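Local coordinates for protein mitochondrial import inner membrane translocase subunit TIM21 (Saccharomyces cerevisiae, PDB 2CIU) that helps hold the TOM and TIM23 translocases of the two mitochondrial membranes in close contact during preprotein import, here represented by its intermembrane-space domain, at residues I24-L28 against K37-K41; P57-T61 against H71-R75; K83-L89 against N104-P110. One frame throughout, in Å; residues are numbered along the deposited sequence.

Contact 1: residues I24-L28 against K37-K41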
# COMPACT_ATOMS: atom_id res chain seq x y z
N ILE A 24 6.21 -1.59 10.06
CA ILE A 24 5.78 -2.52 9.01
C ILE A 24 6.84 -3.60 8.80
O ILE A 24 6.52 -4.78 8.65
CB ILE A 24 5.53 -1.80 7.67
CG1 ILE A 24 4.39 -0.79 7.81
CG2 ILE A 24 5.19 -2.83 6.59
CD1 ILE A 24 3.09 -1.41 8.23
N ARG A 25 8.11 -3.19 8.82
CA ARG A 25 9.18 -4.17 8.64
C ARG A 25 9.12 -5.20 9.77
O ARG A 25 9.40 -6.37 9.56
CB ARG A 25 10.55 -3.49 8.62
CG ARG A 25 10.78 -2.59 7.42
CD ARG A 25 12.25 -2.16 7.32
NE ARG A 25 13.10 -3.27 6.92
CZ ARG A 25 13.29 -3.66 5.66
NH1 ARG A 25 12.69 -3.02 4.67
NH2 ARG A 25 14.09 -4.69 5.39
N SER A 26 8.74 -4.75 10.96
CA SER A 26 8.63 -5.65 12.10
C SER A 26 7.46 -6.61 11.90
O SER A 26 7.57 -7.79 12.21
CB SER A 26 8.44 -4.84 13.39
OG SER A 26 8.37 -5.70 14.51
N LEU A 27 6.34 -6.09 11.39
CA LEU A 27 5.18 -6.94 11.14
C LEU A 27 5.49 -7.99 10.08
O LEU A 27 4.96 -9.10 10.12
CB LEU A 27 3.98 -6.09 10.69
CG LEU A 27 3.43 -5.07 11.69
CD1 LEU A 27 2.25 -4.32 11.06
CD2 LEU A 27 3.01 -5.76 12.97
N LEU A 28 6.36 -7.64 9.14
CA LEU A 28 6.75 -8.56 8.08
C LEU A 28 7.85 -9.51 8.55
O LEU A 28 8.25 -10.41 7.81
CB LEU A 28 7.23 -7.79 6.85
CG LEU A 28 6.17 -7.06 6.02
CD1 LEU A 28 6.86 -6.13 5.03
CD2 LEU A 28 5.29 -8.08 5.30
N LYS A 37 19.76 -4.81 5.81
CA LYS A 37 18.31 -4.99 5.89
C LYS A 37 17.87 -5.94 4.79
O LYS A 37 18.42 -5.93 3.69
CB LYS A 37 17.59 -3.65 5.72
CG LYS A 37 17.98 -2.60 6.75
CD LYS A 37 17.37 -1.23 6.45
CE LYS A 37 15.87 -1.19 6.74
NZ LYS A 37 15.28 0.17 6.52
N GLU A 38 16.85 -6.75 5.08
CA GLU A 38 16.34 -7.67 4.08
C GLU A 38 15.80 -6.91 2.88
O GLU A 38 15.16 -5.85 3.03
CB GLU A 38 15.22 -8.53 4.68
CG GLU A 38 14.60 -9.51 3.68
CD GLU A 38 13.49 -10.36 4.28
OE1 GLU A 38 13.35 -10.41 5.52
OE2 GLU A 38 12.76 -11.00 3.49
N ARG A 39 16.05 -7.44 1.69
CA ARG A 39 15.56 -6.82 0.47
C ARG A 39 14.15 -7.35 0.24
O ARG A 39 13.96 -8.49 -0.16
CB ARG A 39 16.45 -7.19 -0.72
CG ARG A 39 17.83 -6.54 -0.66
CD ARG A 39 18.64 -6.86 -1.90
NE ARG A 39 19.05 -8.26 -1.96
CZ ARG A 39 20.00 -8.79 -1.18
NH1 ARG A 39 20.63 -8.04 -0.30
NH2 ARG A 39 20.31 -10.07 -1.30
N LEU A 40 13.15 -6.51 0.50
CA LEU A 40 11.77 -6.90 0.31
C LEU A 40 11.40 -6.93 -1.17
O LEU A 40 12.08 -6.33 -2.01
CB LEU A 40 10.84 -5.95 1.07
CG LEU A 40 10.96 -5.96 2.59
CD1 LEU A 40 10.02 -4.91 3.19
CD2 LEU A 40 10.62 -7.34 3.12
N LYS A 41 10.32 -7.64 -1.48
CA LYS A 41 9.83 -7.80 -2.83
C LYS A 41 8.41 -7.21 -2.90
O LYS A 41 7.69 -7.25 -1.90
CB LYS A 41 9.80 -9.29 -3.16
CG LYS A 41 9.32 -9.65 -4.54
CD LYS A 41 9.36 -11.16 -4.72
CE LYS A 41 8.98 -11.57 -6.12
NZ LYS A 41 9.20 -13.04 -6.29
O HOH W 1 13.51 -3.71 1.65
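The short helix 22-27 ends here against the irregular chain that leads into strand 41-48. Ile24, at the start of the segment, accepts the backbone bond from Leu28 N to its O (2.9 Å), a helical i to i+4 link, while its side chain faces Tyr115. Arg25 is the centre of the contact. Its side chain reaches across so that NH2 donates to Glu38 O at 2.8 Å, near the guanidinium plane, while Lys37 CE lies over one face of the group, 3.5 Å from Arg25 NE. Lys37 NZ stands 4.1 Å from Arg25 NE, a like-charged pair, but Arg25 NE also forms a salt bridge with Asp32. A water accepts from Arg25 NH1 (3.2 Å) and Leu40 N (3.0 Å) and donates to Glu38 O (3.0 Å), so this carbonyl is met twice. The Glu38 carboxylate turns instead to the backbone N atoms of Lys81 and Asp31. Leu28, just past the helix, adds the apolar part: its CD1 meets Leu40 CD1 at 3.9 Å, and both leucines also touch Val78 of strand 70-79. One arginine thus pins a loop without regular structure through its main chain, its charge balanced from within that loop.

Contact 2: residues P57-T61 against H71-R75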
# COMPACT_ATOMS: atom_id res chain seq x y z
N PRO A 57 -1.06 -6.83 -12.83
CA PRO A 57 -0.13 -5.73 -13.08
C PRO A 57 -0.48 -4.64 -12.07
O PRO A 57 -1.62 -4.58 -11.59
CB PRO A 57 -0.48 -5.32 -14.51
CG PRO A 57 -0.90 -6.61 -15.13
CD PRO A 57 -1.77 -7.22 -14.06
N ILE A 58 0.48 -3.80 -11.73
CA ILE A 58 0.25 -2.71 -10.80
C ILE A 58 -0.59 -1.65 -11.51
O ILE A 58 -0.20 -1.12 -12.56
CB ILE A 58 1.59 -2.10 -10.33
CG1 ILE A 58 2.34 -3.13 -9.49
CG2 ILE A 58 1.35 -0.84 -9.52
CD1 ILE A 58 3.80 -2.78 -9.23
N VAL A 59 -1.76 -1.35 -10.95
CA VAL A 59 -2.67 -0.37 -11.54
C VAL A 59 -3.57 0.22 -10.46
O VAL A 59 -3.68 -0.33 -9.37
CB VAL A 59 -3.62 -1.02 -12.59
CG1 VAL A 59 -2.82 -1.67 -13.72
CG2 VAL A 59 -4.51 -2.03 -11.90
N SER A 60 -4.22 1.33 -10.78
CA SER A 60 -5.17 1.92 -9.85
C SER A 60 -6.51 1.89 -10.55
O SER A 60 -6.58 1.75 -11.77
CB SER A 60 -4.83 3.37 -9.50
OG SER A 60 -4.92 4.22 -10.62
N THR A 61 -7.58 1.99 -9.77
CA THR A 61 -8.92 2.05 -10.33
C THR A 61 -9.47 3.41 -9.90
O THR A 61 -9.11 3.92 -8.83
CB THR A 61 -9.83 0.92 -9.80
OG1 THR A 61 -11.08 0.96 -10.50
CG2 THR A 61 -10.09 1.06 -8.30
N HIS A 71 -11.14 9.66 -7.25
CA HIS A 71 -10.22 9.09 -6.28
C HIS A 71 -9.59 7.87 -6.94
O HIS A 71 -10.25 7.15 -7.69
CB HIS A 71 -10.93 8.64 -5.00
CG HIS A 71 -11.50 9.76 -4.19
ND1 HIS A 71 -11.51 9.75 -2.81
CD2 HIS A 71 -12.10 10.92 -4.56
CE1 HIS A 71 -12.09 10.85 -2.37
NE2 HIS A 71 -12.46 11.58 -3.41
N HIS A 72 -8.30 7.64 -6.67
CA HIS A 72 -7.61 6.48 -7.23
C HIS A 72 -7.37 5.48 -6.11
O HIS A 72 -6.92 5.85 -5.02
CB HIS A 72 -6.25 6.88 -7.83
CG HIS A 72 -6.36 7.75 -9.04
ND1 HIS A 72 -6.03 7.30 -10.30
CD2 HIS A 72 -6.77 9.03 -9.19
CE1 HIS A 72 -6.23 8.27 -11.18
NE2 HIS A 72 -6.69 9.33 -10.53
N TYR A 73 -7.67 4.22 -6.37
CA TYR A 73 -7.47 3.17 -5.38
C TYR A 73 -6.46 2.19 -5.96
O TYR A 73 -6.55 1.80 -7.12
CB TYR A 73 -8.78 2.46 -5.09
CG TYR A 73 -9.82 3.37 -4.48
CD1 TYR A 73 -9.96 3.48 -3.10
CD2 TYR A 73 -10.64 4.14 -5.30
CE1 TYR A 73 -10.90 4.34 -2.55
CE2 TYR A 73 -11.58 5.00 -4.76
CZ TYR A 73 -11.71 5.09 -3.39
OH TYR A 73 -12.67 5.93 -2.86
N MET A 74 -5.49 1.79 -5.15
CA MET A 74 -4.47 0.86 -5.60
C MET A 74 -4.14 -0.14 -4.51
O MET A 74 -4.01 0.23 -3.34
CB MET A 74 -3.20 1.62 -5.99
CG MET A 74 -2.05 0.70 -6.40
SD MET A 74 -0.53 1.62 -6.83
CE MET A 74 -0.89 2.04 -8.50
N ARG A 75 -4.04 -1.40 -4.90
CA ARG A 75 -3.66 -2.44 -3.96
C ARG A 75 -2.44 -3.16 -4.50
O ARG A 75 -2.34 -3.41 -5.70
CB ARG A 75 -4.81 -3.42 -3.74
CG ARG A 75 -5.89 -2.77 -2.92
CD ARG A 75 -6.99 -3.70 -2.50
NE ARG A 75 -7.85 -2.97 -1.58
CZ ARG A 75 -8.97 -3.45 -1.05
NH1 ARG A 75 -9.39 -4.67 -1.34
NH2 ARG A 75 -9.67 -2.68 -0.22
O HOH W 2 -5.14 -2.07 -7.55
O HOH W 3 -1.91 -2.40 -8.20
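Thr61, Met74 and Ser60 lose the most surface in this antiparallel pairing. Thr61 forms the hydrogen-bonded pair with Tyr73: Thr61 N donates to Tyr73 O at 2.8 Å. In return Tyr73 N donates to Thr61 O at 2.9 Å, and Thr61 CG2 packs on Tyr73 CB at 3.7 Å. Ser60 and Met74 point to the other face, with their CB atoms 4.2 Å apart. Met74 reaches alongside residues 58-60 until its CE meets Ile58 CG2 at 3.8 Å, and Ser60 OG accepts a long bond from His72 ND1 (3.3 Å) besides its bond to Asp7. Beyond this pair the backbones part and two waters fill the gap, one joining Val59 O to Arg75 N (both 2.9 Å), the other Val59 N (2.9 Å) to Arg75 O (2.7 Å). The contact belongs to the beta hairpin of strands 60-64 and 70-79. Helix 6-20 lies against the Ile58 and Met74 side through Phe11, and strand 84-92 pairs with the other edge of strand 70-79.

Contact 3: residues K83-L89 against N104-P110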
# COMPACT_ATOMS: atom_id res chain seq x y z
N LYS A 83 6.59 -13.27 5.47
CA LYS A 83 5.22 -12.78 5.39
C LYS A 83 4.89 -12.00 4.12
O LYS A 83 5.77 -11.49 3.43
CB LYS A 83 4.95 -11.85 6.58
CG LYS A 83 5.22 -12.45 7.94
CD LYS A 83 4.20 -13.51 8.33
CE LYS A 83 2.84 -12.91 8.62
NZ LYS A 83 1.91 -13.93 9.19
N ILE A 84 3.60 -11.92 3.81
CA ILE A 84 3.16 -11.14 2.66
C ILE A 84 2.13 -10.14 3.18
O ILE A 84 1.18 -10.52 3.87
CB ILE A 84 2.51 -12.01 1.58
CG1 ILE A 84 3.56 -12.92 0.94
CG2 ILE A 84 1.87 -11.13 0.51
CD1 ILE A 84 3.02 -13.84 -0.14
N ALA A 85 2.34 -8.87 2.88
CA ALA A 85 1.41 -7.83 3.32
C ALA A 85 0.59 -7.37 2.12
O ALA A 85 1.05 -7.42 0.98
CB ALA A 85 2.17 -6.64 3.91
N LEU A 86 -0.65 -6.95 2.39
CA LEU A 86 -1.49 -6.38 1.35
C LEU A 86 -1.54 -4.90 1.71
O LEU A 86 -1.83 -4.55 2.85
CB LEU A 86 -2.91 -6.97 1.40
CG LEU A 86 -3.94 -6.29 0.48
CD1 LEU A 86 -3.47 -6.29 -0.97
CD2 LEU A 86 -5.24 -7.04 0.59
N VAL A 87 -1.23 -4.04 0.75
CA VAL A 87 -1.22 -2.60 0.97
C VAL A 87 -2.38 -2.00 0.19
O VAL A 87 -2.58 -2.32 -0.98
CB VAL A 87 0.10 -1.95 0.47
CG1 VAL A 87 0.11 -0.46 0.74
CG2 VAL A 87 1.29 -2.62 1.16
N HIS A 88 -3.15 -1.14 0.85
CA HIS A 88 -4.27 -0.47 0.21
C HIS A 88 -3.98 1.03 0.23
O HIS A 88 -3.62 1.57 1.27
CB HIS A 88 -5.56 -0.73 0.99
CG HIS A 88 -6.70 0.15 0.57
ND1 HIS A 88 -7.53 -0.16 -0.48
CD2 HIS A 88 -7.08 1.37 1.01
CE1 HIS A 88 -8.39 0.83 -0.67
NE2 HIS A 88 -8.14 1.77 0.23
N LEU A 89 -4.14 1.68 -0.91
CA LEU A 89 -3.90 3.10 -1.04
C LEU A 89 -5.04 3.80 -1.76
O LEU A 89 -5.56 3.28 -2.75
CB LEU A 89 -2.60 3.34 -1.83
CG LEU A 89 -2.26 4.77 -2.27
CD1 LEU A 89 -1.98 5.63 -1.04
CD2 LEU A 89 -1.03 4.74 -3.20
N ASN A 104 -5.72 7.76 2.20
CA ASN A 104 -5.82 6.66 3.14
C ASN A 104 -4.80 5.62 2.69
O ASN A 104 -4.65 5.38 1.50
CB ASN A 104 -7.24 6.06 3.05
CG ASN A 104 -7.47 4.89 3.98
OD1 ASN A 104 -8.31 4.02 3.71
ND2 ASN A 104 -6.74 4.86 5.09
N MET A 105 -4.08 5.03 3.63
CA MET A 105 -3.13 3.99 3.28
C MET A 105 -2.92 3.06 4.46
O MET A 105 -2.59 3.50 5.56
CB MET A 105 -1.80 4.61 2.84
CG MET A 105 -0.80 3.57 2.37
SD MET A 105 0.78 4.32 1.88
CE MET A 105 1.37 3.06 0.83
N TYR A 106 -3.16 1.77 4.25
CA TYR A 106 -2.98 0.83 5.33
C TYR A 106 -2.36 -0.46 4.82
O TYR A 106 -2.31 -0.72 3.61
CB TYR A 106 -4.30 0.57 6.08
CG TYR A 106 -5.39 -0.11 5.29
CD1 TYR A 106 -5.37 -1.49 5.06
CD2 TYR A 106 -6.46 0.62 4.77
CE1 TYR A 106 -6.38 -2.13 4.33
CE2 TYR A 106 -7.47 0.01 4.04
CZ TYR A 106 -7.43 -1.36 3.82
OH TYR A 106 -8.42 -1.95 3.07
N VAL A 107 -1.85 -1.24 5.76
CA VAL A 107 -1.19 -2.48 5.44
C VAL A 107 -1.74 -3.60 6.28
O VAL A 107 -1.82 -3.48 7.50
CB VAL A 107 0.32 -2.38 5.72
CG1 VAL A 107 1.00 -3.68 5.35
CG2 VAL A 107 0.90 -1.20 4.97
N ASP A 108 -2.14 -4.68 5.61
CA ASP A 108 -2.68 -5.84 6.29
C ASP A 108 -1.70 -7.01 6.21
O ASP A 108 -1.43 -7.51 5.12
CB ASP A 108 -3.99 -6.31 5.64
CG ASP A 108 -5.18 -5.42 5.98
OD1 ASP A 108 -5.15 -4.73 7.02
OD2 ASP A 108 -6.17 -5.46 5.21
N VAL A 109 -1.19 -7.44 7.36
CA VAL A 109 -0.29 -8.60 7.44
C VAL A 109 -1.08 -9.65 8.22
O VAL A 109 -1.62 -9.36 9.29
CB VAL A 109 0.99 -8.27 8.20
CG1 VAL A 109 1.87 -9.52 8.29
CG2 VAL A 109 1.74 -7.13 7.51
N PRO A 110 -1.17 -10.88 7.70
CA PRO A 110 -1.93 -11.89 8.44
C PRO A 110 -1.52 -12.05 9.90
O PRO A 110 -0.33 -12.16 10.22
CB PRO A 110 -1.70 -13.16 7.62
CG PRO A 110 -1.58 -12.63 6.24
CD PRO A 110 -0.68 -11.42 6.42
O HOH W 4 -9.75 3.94 1.08
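Strand segments 84-89 and 104-108 of a beta hairpin run antiparallel, their axes 4.6 Å apart at closest approach and 160° between directions. In the hydrogen-bonded pair Leu86-Asp108, Leu86 N lies 2.9 Å from Asp108 O and Asp108 N 2.8 Å from Leu86 O. In the pair His88-Tyr106, His88 N lies 2.9 Å from Tyr106 O and Tyr106 N 3.0 Å from His88 O. On the face of Val87 and Leu89 small and large side chains interlock. Ala85 leaves a hollow beside its methyl that Val107 CG1 (3.5 Å from Ala85 CB) and Val109 CG2 (3.7 Å from Ala85 CB) fill. The fully extended Met105 brings its CE 3.7 Å from Val87 CG1, with Leu89 CD1 4.0 Å from Met105 CB. On the opposite face His88 CB sits over the flat Tyr106 ring, 3.7 Å from its centroid; the two rings are slid apart and barely overlap. His88 ND1 is hydrogen-bonded to Arg75 NE, and a water links His88 NE2 (2.8 Å) to Asn104 OD1 (3.0 Å). At the open end Lys83 curls over Val109, and its NZ donates to Pro110 O at 3.0 Å. Helices 6-20 and 22-27 pack against the Val87 and Leu89 face, with Leu10 and Ala14 on Leu89 and Ile24 on Val107, while strands 70-79 and 115-116 flank the hairpin.

From the N terminus the contacts close one after another, and none nests in or crosses another. Contact 1 closes the loop after helix 22-27 and delivers the chain to strand 41-48; contact 2 closes the hairpin 60-64/70-79, and contact 3 the hairpin 84-92/101-108. The two hairpins are joined edge to edge, since strands 70-79 and 84-92 are sheet neighbours, with Arg75 NE 3.0 Å from His88 ND1. Contact 1 touches contact 3 from the helical side, where Leu28 CD2 lies 3.7 Å from Ala85 CB. Contacts 1 and 2 do not touch: their centres are about 22 Å apart, on opposite sides of the chain's centre.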